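PDB 3IPP: thiosulfate sulfurtransferase YnjE from Escherichia coli K-12, which catalyses the transfer of sulfur from thiosulfate to cyanide, giving thiocyanate and sulfite, by way of a cysteine persulfide intermediate. Local coordinates for residues W184-D189 with V389-W394; D213-A218 with T368-S373; G318-H323 with K352-K357. All blocks are in the same frame, centred on the assembly; numbering follows the deposited sequence.

Interaction 1 (W184-D189 with V389-W394); sequences WNKVSD and VYDGGW. With NA (sodium ion), chain G.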
loop_
_atom_site.group_PDB
_atom_site.type_symbol
_atom_site.label_atom_id
_atom_site.label_comp_id
_atom_site.label_asym_id
_atom_site.label_seq_id
_atom_site.Cartn_x
_atom_site.Cartn_y
_atom_site.Cartn_z
ATOM N N TRP A 184 -2.390 17.444 14.799
ATOM C CA TRP A 184 -2.926 16.517 13.817
ATOM C C TRP A 184 -2.571 15.076 14.167
ATOM O O TRP A 184 -2.219 14.228 13.325
ATOM C CB TRP A 184 -2.584 16.951 12.376
ATOM C CG TRP A 184 -3.333 18.219 12.057
ATOM C CD1 TRP A 184 -2.800 19.472 11.948
ATOM C CD2 TRP A 184 -4.772 18.381 11.920
ATOM N NE1 TRP A 184 -3.805 20.397 11.724
ATOM C CE2 TRP A 184 -5.018 19.759 11.690
ATOM C CE3 TRP A 184 -5.866 17.498 11.966
ATOM C CZ2 TRP A 184 -6.329 20.287 11.500
ATOM C CZ3 TRP A 184 -7.183 18.021 11.770
ATOM C CH2 TRP A 184 -7.391 19.403 11.534
ATOM N N ASN A 185 -2.612 14.833 15.457
ATOM C CA ASN A 185 -2.491 13.502 15.972
ATOM C C ASN A 185 -3.894 12.956 16.152
ATOM O O ASN A 185 -4.859 13.718 16.150
ATOM C CB ASN A 185 -1.689 13.498 17.283
ATOM C CG ASN A 185 -0.196 13.408 17.037
ATOM O OD1 ASN A 185 0.245 13.383 15.896
ATOM N ND2 ASN A 185 0.593 13.354 18.108
ATOM N N LYS A 186 -3.996 11.639 16.293
ATOM C CA LYS A 186 -5.295 11.010 16.472
ATOM C C LYS A 186 -5.960 11.587 17.720
ATOM O O LYS A 186 -5.290 11.979 18.661
ATOM C CB LYS A 186 -5.166 9.497 16.581
ATOM C CG LYS A 186 -4.469 9.043 17.812
ATOM C CD LYS A 186 -4.374 7.541 17.862
ATOM C CE LYS A 186 -3.222 7.137 18.836
ATOM N NZ LYS A 186 -3.419 7.555 20.279
ATOM N N VAL A 187 -7.282 11.618 17.701
ATOM C CA VAL A 187 -8.081 12.013 18.831
ATOM C C VAL A 187 -7.997 10.940 19.946
ATOM O O VAL A 187 -7.362 9.873 19.774
ATOM C CB VAL A 187 -9.545 12.291 18.374
ATOM C CG1 VAL A 187 -9.595 13.401 17.281
ATOM C CG2 VAL A 187 -10.231 10.992 17.870
ATOM N N SER A 188 -8.635 11.225 21.076
ATOM C CA SER A 188 -8.501 10.423 22.263
ATOM C C SER A 188 -9.242 9.093 22.120
ATOM O O SER A 188 -10.222 8.976 21.355
ATOM C CB SER A 188 -9.035 11.210 23.470
ATOM O OG SER A 188 -10.447 11.141 23.548
ATOM N N ASP A 189 -8.775 8.088 22.861
ATOM C CA ASP A 189 -9.471 6.799 22.992
ATOM C C ASP A 189 -10.991 6.892 23.166
ATOM O O ASP A 189 -11.730 6.169 22.505
ATOM C CB ASP A 189 -8.836 5.974 24.116
ATOM C CG ASP A 189 -7.359 5.727 23.876
ATOM O OD1 ASP A 189 -6.862 5.893 22.753
ATOM O OD2 ASP A 189 -6.678 5.355 24.813
ATOM N N VAL A 389 3.150 3.647 13.467
ATOM C CA VAL A 389 3.265 5.003 12.935
ATOM C C VAL A 389 3.632 5.943 14.057
ATOM O O VAL A 389 3.071 5.876 15.142
ATOM C CB VAL A 389 1.955 5.448 12.273
ATOM C CG1 VAL A 389 1.974 6.955 11.971
ATOM C CG2 VAL A 389 1.717 4.604 11.025
ATOM N N TYR A 390 4.627 6.787 13.800
ATOM C CA TYR A 390 4.969 7.836 14.730
ATOM C C TYR A 390 4.142 9.067 14.358
ATOM O O TYR A 390 4.498 9.831 13.482
ATOM C CB TYR A 390 6.468 8.093 14.786
ATOM C CG TYR A 390 6.778 9.465 15.299
ATOM C CD1 TYR A 390 6.147 9.957 16.458
ATOM C CD2 TYR A 390 7.681 10.298 14.619
ATOM C CE1 TYR A 390 6.412 11.260 16.927
ATOM C CE2 TYR A 390 7.970 11.616 15.091
ATOM C CZ TYR A 390 7.324 12.074 16.241
ATOM O OH TYR A 390 7.553 13.345 16.694
ATOM N N ASP A 391 3.021 9.210 15.047
ATOM C CA ASP A 391 1.971 10.153 14.724
ATOM C C ASP A 391 2.450 11.585 14.492
ATOM O O ASP A 391 2.171 12.214 13.438
ATOM C CB ASP A 391 0.893 10.057 15.834
ATOM C CG ASP A 391 -0.463 10.590 15.408
ATOM O OD1 ASP A 391 -0.622 11.115 14.283
ATOM O OD2 ASP A 391 -1.407 10.479 16.208
ATOM N N GLY A 392 3.130 12.139 15.486
ATOM C CA GLY A 392 3.622 13.518 15.432
ATOM C C GLY A 392 4.455 13.919 14.220
ATOM O O GLY A 392 4.369 15.083 13.762
ATOM N N GLY A 393 5.291 13.006 13.722
ATOM C CA GLY A 393 6.015 13.235 12.464
ATOM C C GLY A 393 6.863 14.496 12.526
ATOM O O GLY A 393 7.255 14.932 13.616
ATOM N N TRP A 394 7.147 15.094 11.374
ATOM C CA TRP A 394 8.037 16.244 11.304
ATOM C C TRP A 394 7.405 17.442 11.977
ATOM O O TRP A 394 8.077 18.294 12.505
ATOM C CB TRP A 394 8.369 16.560 9.853
ATOM C CG TRP A 394 9.159 17.822 9.663
ATOM C CD1 TRP A 394 8.722 18.979 9.101
ATOM C CD2 TRP A 394 10.518 18.077 10.096
ATOM N NE1 TRP A 394 9.716 19.924 9.126
ATOM C CE2 TRP A 394 10.829 19.405 9.719
ATOM C CE3 TRP A 394 11.499 17.307 10.768
ATOM C CZ2 TRP A 394 12.059 20.000 10.005
ATOM C CZ3 TRP A 394 12.752 17.881 11.002
ATOM C CH2 TRP A 394 13.011 19.220 10.645
HETATM NA NA NA G . 0.118 13.341 13.385
HETATM O O HOH W 1 3.246 11.760 18.456
HETATM O O HOH W 2 1.505 15.210 13.303
#
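A sodium site draws Asn185 and Asp391 together and ties the second rhodanese-like domain to the third. Asn185 OD1 binds the ion at 2.5 Å, while Asp391 grips it twice, through its backbone O at 2.3 Å and its carboxylate OD1. Trp184 O, Thr368 O and a water complete six oxygen ligands, a shell that suits a hard cation. Asn185 OD1 and Asp391 OD1 lie only 2.9 Å apart, a closeness of two acceptors that the cation they share makes tolerable. The amide and carboxylate are stacked, their planes 25° apart, and the two side chains run past each other in opposite directions. Asp391 CG lies anti to the backbone N (chi1 -159°), which directs the carboxylate at 184-189; there OD1 serves the sodium and Arg219, whereas OD2 uses its syn lone pair to accept a nearly straight bond (164°) from Lys186 N at 2.8 Å. Asn185 ND2 gives a hydrogen bond to a second water, 3.1 Å away, that also takes one from Gly392 N; with OD1 on the metal, this fixes the flip of the amide. A side chain at Gly392 would be crowded by the Tyr390 hydroxyl, so glycine fits there. The short, weakly bonded strand 185-186 pairs antiparallel with strand 179-180, and strand 387-390 runs between strands 274-275 and 361-365 of a parallel sheet, Met274 packing against both Lys186 and Asp391.

Interaction 2 (D213-A218 with T368-S373); sequences DVYAAA and TGWRAS. With NA (sodium ion), chain G; PO4 (phosphate ion), chain C.
Tyr215 and Trp370 meet where the first turns of helices 214-227 and 370-381 pack, beside the active-site loop that begins at Cys366. Thr368 turns its backbone O to the sodium ion and bonds O3 of a phosphate, probably from the crystallisation liquor, through OG1 at 2.6 Å. Gly369 follows at the N-cap, its phi positive (123°), as suits glycine. Trp370 N bonds phosphate O3 at 2.7 Å, while CG, anti to the carbonyl carbon (chi1 -73°), carries the indole across so that its CE3 edge meets the face of Tyr215 in a T-shaped pair, planes at 84°. Ala216 is small enough to bring CB within 3.5 Å of Trp370 CZ3. Were Trp370 an alanine, the Tyr215 face and Ala216 CB would probably be left against a gap, and Glu179 without its indole N-H mate. Arg371 lays its CG at the Tyr215 ring edge, 3.8 Å from CD1, and NH2 salt-bridges Glu299. Ser373 packs CB against Ala218 O and sends OG back to Gly369 O, which Ser373 N reaches from the opposite face. The helices meet through largely apolar surfaces beside a loop whose N-H groups point at an anion, consistent with substrate binding near Arg371.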
loop_
_atom_site.group_PDB
_atom_site.type_symbol
_atom_site.label_atom_id
_atom_site.label_comp_id
_atom_site.label_asym_id
_atom_site.label_seq_id
_atom_site.Cartn_x
_atom_site.Cartn_y
_atom_site.Cartn_z
ATOM N N ASP A 213 -8.107 9.263 -2.280
ATOM C CA ASP A 213 -6.663 9.015 -2.097
ATOM C C ASP A 213 -6.460 7.899 -1.129
ATOM O O ASP A 213 -6.987 7.932 -0.021
ATOM C CB ASP A 213 -5.993 10.231 -1.516
ATOM C CG ASP A 213 -6.120 11.414 -2.400
ATOM O OD1 ASP A 213 -5.516 11.394 -3.497
ATOM O OD2 ASP A 213 -6.849 12.341 -2.001
ATOM N N VAL A 214 -5.660 6.919 -1.521
ATOM C CA VAL A 214 -5.377 5.774 -0.670
ATOM C C VAL A 214 -5.000 6.219 0.763
ATOM O O VAL A 214 -5.519 5.678 1.737
ATOM C CB VAL A 214 -4.336 4.844 -1.363
ATOM C CG1 VAL A 214 -3.612 3.999 -0.372
ATOM C CG2 VAL A 214 -5.056 3.958 -2.490
ATOM N N TYR A 215 -4.163 7.235 0.912
ATOM C CA TYR A 215 -3.694 7.556 2.241
ATOM C C TYR A 215 -4.763 8.081 3.259
ATOM O O TYR A 215 -4.608 7.848 4.463
ATOM C CB TYR A 215 -2.384 8.375 2.208
ATOM C CG TYR A 215 -2.463 9.736 1.605
ATOM C CD1 TYR A 215 -1.337 10.519 1.547
ATOM C CD2 TYR A 215 -3.669 10.278 1.130
ATOM C CE1 TYR A 215 -1.367 11.784 1.023
ATOM C CE2 TYR A 215 -3.699 11.570 0.585
ATOM C CZ TYR A 215 -2.537 12.302 0.543
ATOM O OH TYR A 215 -2.499 13.549 0.018
ATOM N N ALA A 216 -5.847 8.711 2.788
ATOM C CA ALA A 216 -6.890 9.115 3.692
ATOM C C ALA A 216 -7.501 7.854 4.294
ATOM O O ALA A 216 -7.739 7.755 5.502
ATOM C CB ALA A 216 -7.932 9.892 2.958
ATOM N N ALA A 217 -7.736 6.872 3.444
ATOM C CA ALA A 217 -8.333 5.652 3.916
ATOM C C ALA A 217 -7.356 4.941 4.829
ATOM O O ALA A 217 -7.761 4.448 5.876
ATOM C CB ALA A 217 -8.741 4.768 2.742
ATOM N N ALA A 218 -6.079 4.870 4.441
ATOM C CA ALA A 218 -5.050 4.231 5.295
ATOM C C ALA A 218 -4.940 4.874 6.691
ATOM O O ALA A 218 -4.727 4.183 7.682
ATOM C CB ALA A 218 -3.657 4.221 4.607
ATOM N N THR A 368 2.172 14.676 8.889
ATOM C CA THR A 368 1.328 14.413 10.037
ATOM C C THR A 368 0.819 12.996 10.145
ATOM O O THR A 368 0.057 12.678 11.062
ATOM C CB THR A 368 0.157 15.408 10.131
ATOM O OG1 THR A 368 -0.759 15.176 9.046
ATOM C CG2 THR A 368 0.669 16.868 10.125
ATOM N N GLY A 369 1.214 12.124 9.227
ATOM C CA GLY A 369 0.928 10.697 9.412
ATOM C C GLY A 369 0.140 9.978 8.336
ATOM O O GLY A 369 0.062 8.749 8.355
ATOM N N TRP A 370 -0.436 10.715 7.387
ATOM C CA TRP A 370 -1.225 10.084 6.297
ATOM C C TRP A 370 -0.369 9.242 5.344
ATOM O O TRP A 370 -0.652 8.043 5.142
ATOM C CB TRP A 370 -2.000 11.110 5.490
ATOM C CG TRP A 370 -3.199 11.741 6.140
ATOM C CD1 TRP A 370 -3.371 12.060 7.463
ATOM C CD2 TRP A 370 -4.381 12.195 5.464
ATOM N NE1 TRP A 370 -4.576 12.674 7.648
ATOM C CE2 TRP A 370 -5.215 12.780 6.437
ATOM C CE3 TRP A 370 -4.794 12.191 4.121
ATOM C CZ2 TRP A 370 -6.458 13.331 6.119
ATOM C CZ3 TRP A 370 -6.033 12.737 3.795
ATOM C CH2 TRP A 370 -6.858 13.292 4.791
ATOM N N ARG A 371 0.670 9.838 4.773
ATOM C CA ARG A 371 1.611 9.074 3.959
ATOM C C ARG A 371 2.180 7.853 4.687
ATOM O O ARG A 371 2.233 6.758 4.098
ATOM C CB ARG A 371 2.751 9.937 3.443
ATOM C CG ARG A 371 2.323 10.892 2.325
ATOM C CD ARG A 371 3.486 11.770 1.855
ATOM N NE ARG A 371 3.761 12.810 2.842
ATOM C CZ ARG A 371 4.803 13.647 2.816
ATOM N NH1 ARG A 371 5.721 13.636 1.813
ATOM N NH2 ARG A 371 4.925 14.521 3.810
ATOM N N ALA A 372 2.561 8.015 5.958
ATOM C CA ALA A 372 3.070 6.901 6.781
ATOM C C ALA A 372 2.024 5.788 7.055
ATOM O O ALA A 372 2.368 4.574 7.151
ATOM C CB ALA A 372 3.668 7.436 8.108
ATOM N N SER A 373 0.766 6.198 7.224
ATOM C CA SER A 373 -0.328 5.244 7.403
ATOM C C SER A 373 -0.441 4.347 6.181
ATOM O O SER A 373 -0.605 3.127 6.303
ATOM C CB SER A 373 -1.667 5.980 7.641
ATOM O OG SER A 373 -1.631 6.683 8.885
HETATM NA NA NA G . 0.118 13.341 13.385
HETATM P P PO4 C . 0.269 13.970 5.795
HETATM O O1 PO4 C . 1.170 15.137 6.069
HETATM O O2 PO4 C . 1.010 12.872 5.037
HETATM O O3 PO4 C . -0.189 13.433 7.137
HETATM O O4 PO4 C . -0.882 14.544 4.976
HETATM O O HOH W 2 1.505 15.210 13.303
#

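Interaction 3 (G318-H323 with K352-K357); sequences GARWGH and KAWNIK
Trp354 meets Trp321 and Arg320 here, and the two indole rings do not stack. Instead Trp321 places its CB almost over the centre of the Trp354 six-membered ring, 3.7 Å from the centroid and 13° off the normal, a CH-pi contact. Its backbone N lies over the same ring, 3.3 Å from Trp354 CE3. Trp354 has chi2 near a right angle (86°), which presents the broad indole face to the backbone of strand 320-321; a large flat side chain is apt for covering a strand. In Trp321, CG stands anti to the backbone N (chi1 -168°), and this carries its indole off the Trp354 face, so that Trp354 NE1 meets only its edge. There the Trp321 ring stacks with Phe300, meets Trp297, and donates from NE1 to Arg295 O.

Arg320 runs extended from CG to NE alongside the turn, passing Trp354 O with CD 3.4 Å away, and brings a face of its guanidinium under Asn355 ND2, 3.8 Å from NH2. These two groups touch without bonding: the arginine gives its N-H groups to Ser415 O, Ser290 OG and Arg286 O, and Asn355 ND2 goes to Gln287. Lys357 NZ bonds the other end of that amide, Asn355 OD1, at 3.2 Å. Asparagine tolerates the positive phi of its place as C-prime residue of the Schellman motif. Ile356, just after the turn, sets CG1 against Arg320 CB and CD1 3.6 Å from Trp321 O, a branched apolar side chain suited to its buried position beside strand 289-293.

The turn thus closes helix 344-352 against 320-321, an outermost strand of the parallel sheet, which is bonded through Arg320 and Gly322 to strand 289-293; strand 361-365 follows the turn.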
loop_
_atom_site.group_PDB
_atom_site.type_symbol
_atom_site.label_atom_id
_atom_site.label_comp_id
_atom_site.label_asym_id
_atom_site.label_seq_id
_atom_site.Cartn_x
_atom_site.Cartn_y
_atom_site.Cartn_z
ATOM N N GLY A 318 19.026 10.866 11.496
ATOM C CA GLY A 318 18.997 9.406 11.707
ATOM C C GLY A 318 17.762 8.641 11.203
ATOM O O GLY A 318 17.769 7.424 11.151
ATOM N N ALA A 319 16.676 9.345 10.865
ATOM C CA ALA A 319 15.577 8.731 10.084
ATOM C C ALA A 319 16.126 8.127 8.782
ATOM O O ALA A 319 17.014 8.706 8.114
ATOM C CB ALA A 319 14.520 9.749 9.798
ATOM N N ARG A 320 15.671 6.926 8.481
ATOM C CA ARG A 320 16.064 6.251 7.259
ATOM C C ARG A 320 14.987 6.533 6.179
ATOM O O ARG A 320 13.784 6.572 6.469
ATOM C CB ARG A 320 16.225 4.753 7.529
ATOM C CG ARG A 320 17.491 4.493 8.333
ATOM C CD ARG A 320 17.526 3.086 8.930
ATOM N NE ARG A 320 18.760 2.942 9.671
ATOM C CZ ARG A 320 18.962 2.079 10.653
ATOM N NH1 ARG A 320 17.993 1.214 11.024
ATOM N NH2 ARG A 320 20.130 2.114 11.301
ATOM N N TRP A 321 15.423 6.841 4.968
ATOM C CA TRP A 321 14.487 7.293 3.952
ATOM C C TRP A 321 13.735 6.077 3.452
ATOM O O TRP A 321 14.354 5.114 3.021
ATOM C CB TRP A 321 15.237 7.959 2.813
ATOM C CG TRP A 321 14.303 8.713 1.866
ATOM C CD1 TRP A 321 13.140 9.343 2.209
ATOM C CD2 TRP A 321 14.454 8.890 0.437
ATOM N NE1 TRP A 321 12.559 9.882 1.096
ATOM C CE2 TRP A 321 13.349 9.647 -0.000
ATOM C CE3 TRP A 321 15.420 8.473 -0.516
ATOM C CZ2 TRP A 321 13.160 10.021 -1.355
ATOM C CZ3 TRP A 321 15.244 8.851 -1.890
ATOM C CH2 TRP A 321 14.099 9.603 -2.289
ATOM N N GLY A 322 12.412 6.102 3.543
ATOM C CA GLY A 322 11.607 4.996 3.060
ATOM C C GLY A 322 11.028 5.266 1.689
ATOM O O GLY A 322 10.272 4.433 1.184
ATOM N N HIS A 323 11.423 6.391 1.076
ATOM C CA HIS A 323 10.830 6.914 -0.163
ATOM C C HIS A 323 9.388 7.376 0.039
ATOM O O HIS A 323 8.845 7.243 1.139
ATOM C CB HIS A 323 10.940 5.933 -1.326
ATOM C CG HIS A 323 12.309 5.905 -1.939
ATOM N ND1 HIS A 323 13.334 5.106 -1.454
ATOM C CD2 HIS A 323 12.828 6.591 -2.988
ATOM C CE1 HIS A 323 14.423 5.316 -2.174
ATOM N NE2 HIS A 323 14.130 6.179 -3.137
ATOM N N LYS A 352 15.282 -2.080 2.059
ATOM C CA LYS A 352 16.487 -2.742 2.404
ATOM C C LYS A 352 17.763 -1.945 2.171
ATOM O O LYS A 352 18.676 -2.001 3.008
ATOM C CB LYS A 352 16.580 -4.084 1.697
ATOM C CG LYS A 352 17.778 -4.860 2.234
ATOM C CD LYS A 352 17.990 -6.128 1.471
ATOM C CE LYS A 352 19.370 -6.709 1.834
ATOM N NZ LYS A 352 19.451 -8.160 1.489
ATOM N N ALA A 353 17.832 -1.220 1.051
ATOM C CA ALA A 353 19.022 -0.504 0.682
ATOM C C ALA A 353 19.314 0.599 1.704
ATOM O O ALA A 353 20.452 1.049 1.790
ATOM C CB ALA A 353 18.857 0.093 -0.692
ATOM N N TRP A 354 18.264 1.046 2.417
ATOM C CA TRP A 354 18.386 2.004 3.470
ATOM C C TRP A 354 18.416 1.328 4.849
ATOM O O TRP A 354 18.243 2.015 5.836
ATOM C CB TRP A 354 17.223 3.044 3.419
ATOM C CG TRP A 354 17.582 4.246 2.569
ATOM C CD1 TRP A 354 17.428 4.372 1.189
ATOM C CD2 TRP A 354 18.190 5.478 3.026
ATOM N NE1 TRP A 354 17.911 5.617 0.778
ATOM C CE2 TRP A 354 18.368 6.314 1.878
ATOM C CE3 TRP A 354 18.577 5.969 4.288
ATOM C CZ2 TRP A 354 18.924 7.591 1.961
ATOM C CZ3 TRP A 354 19.158 7.265 4.364
ATOM C CH2 TRP A 354 19.300 8.053 3.207
ATOM N N ASN A 355 18.605 0.006 4.908
ATOM C CA ASN A 355 18.698 -0.738 6.174
ATOM C C ASN A 355 17.358 -0.754 6.960
ATOM O O ASN A 355 17.333 -0.773 8.210
ATOM C CB ASN A 355 19.860 -0.217 7.018
ATOM C CG ASN A 355 20.325 -1.210 8.091
ATOM O OD1 ASN A 355 19.966 -2.409 8.083
ATOM N ND2 ASN A 355 21.169 -0.704 9.042
ATOM N N ILE A 356 16.247 -0.719 6.225
ATOM C CA ILE A 356 14.922 -0.877 6.813
ATOM C C ILE A 356 14.495 -2.317 6.513
ATOM O O ILE A 356 14.385 -2.698 5.334
ATOM C CB ILE A 356 13.962 0.082 6.165
ATOM C CG1 ILE A 356 14.463 1.512 6.337
ATOM C CG2 ILE A 356 12.517 -0.090 6.741
ATOM C CD1 ILE A 356 13.817 2.492 5.377
ATOM N N LYS A 357 14.265 -3.117 7.551
ATOM C CA LYS A 357 14.150 -4.576 7.382
ATOM C C LYS A 357 13.048 -5.227 8.227
ATOM O O LYS A 357 12.714 -4.722 9.302
ATOM C CB LYS A 357 15.486 -5.250 7.625
ATOM C CG LYS A 357 16.552 -4.845 6.605
ATOM C CD LYS A 357 17.934 -5.236 7.077
ATOM C CE LYS A 357 18.924 -5.142 5.927
ATOM N NZ LYS A 357 20.316 -5.134 6.463
#

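Interactions 1 and 2 both join the second rhodanese-like domain to the third and share the sodium ion and one water, with Thr368 touching Trp184 and Asp391. Interaction 1 is partly buried and works through metal coordination and a backbone-to-carboxylate hydrogen bond; interaction 2 is buried, with helices packed by aromatic and small side chains beside a phosphate. Interaction 3 lies wholly within the third domain, about 21 Å from interaction 1 and 19 Å from interaction 2 between centres. It is buried too, but seals an outer strand of the same sheet that interaction 1 reaches, by indole packing. In the chain, 318-357 is nested within both longer loops.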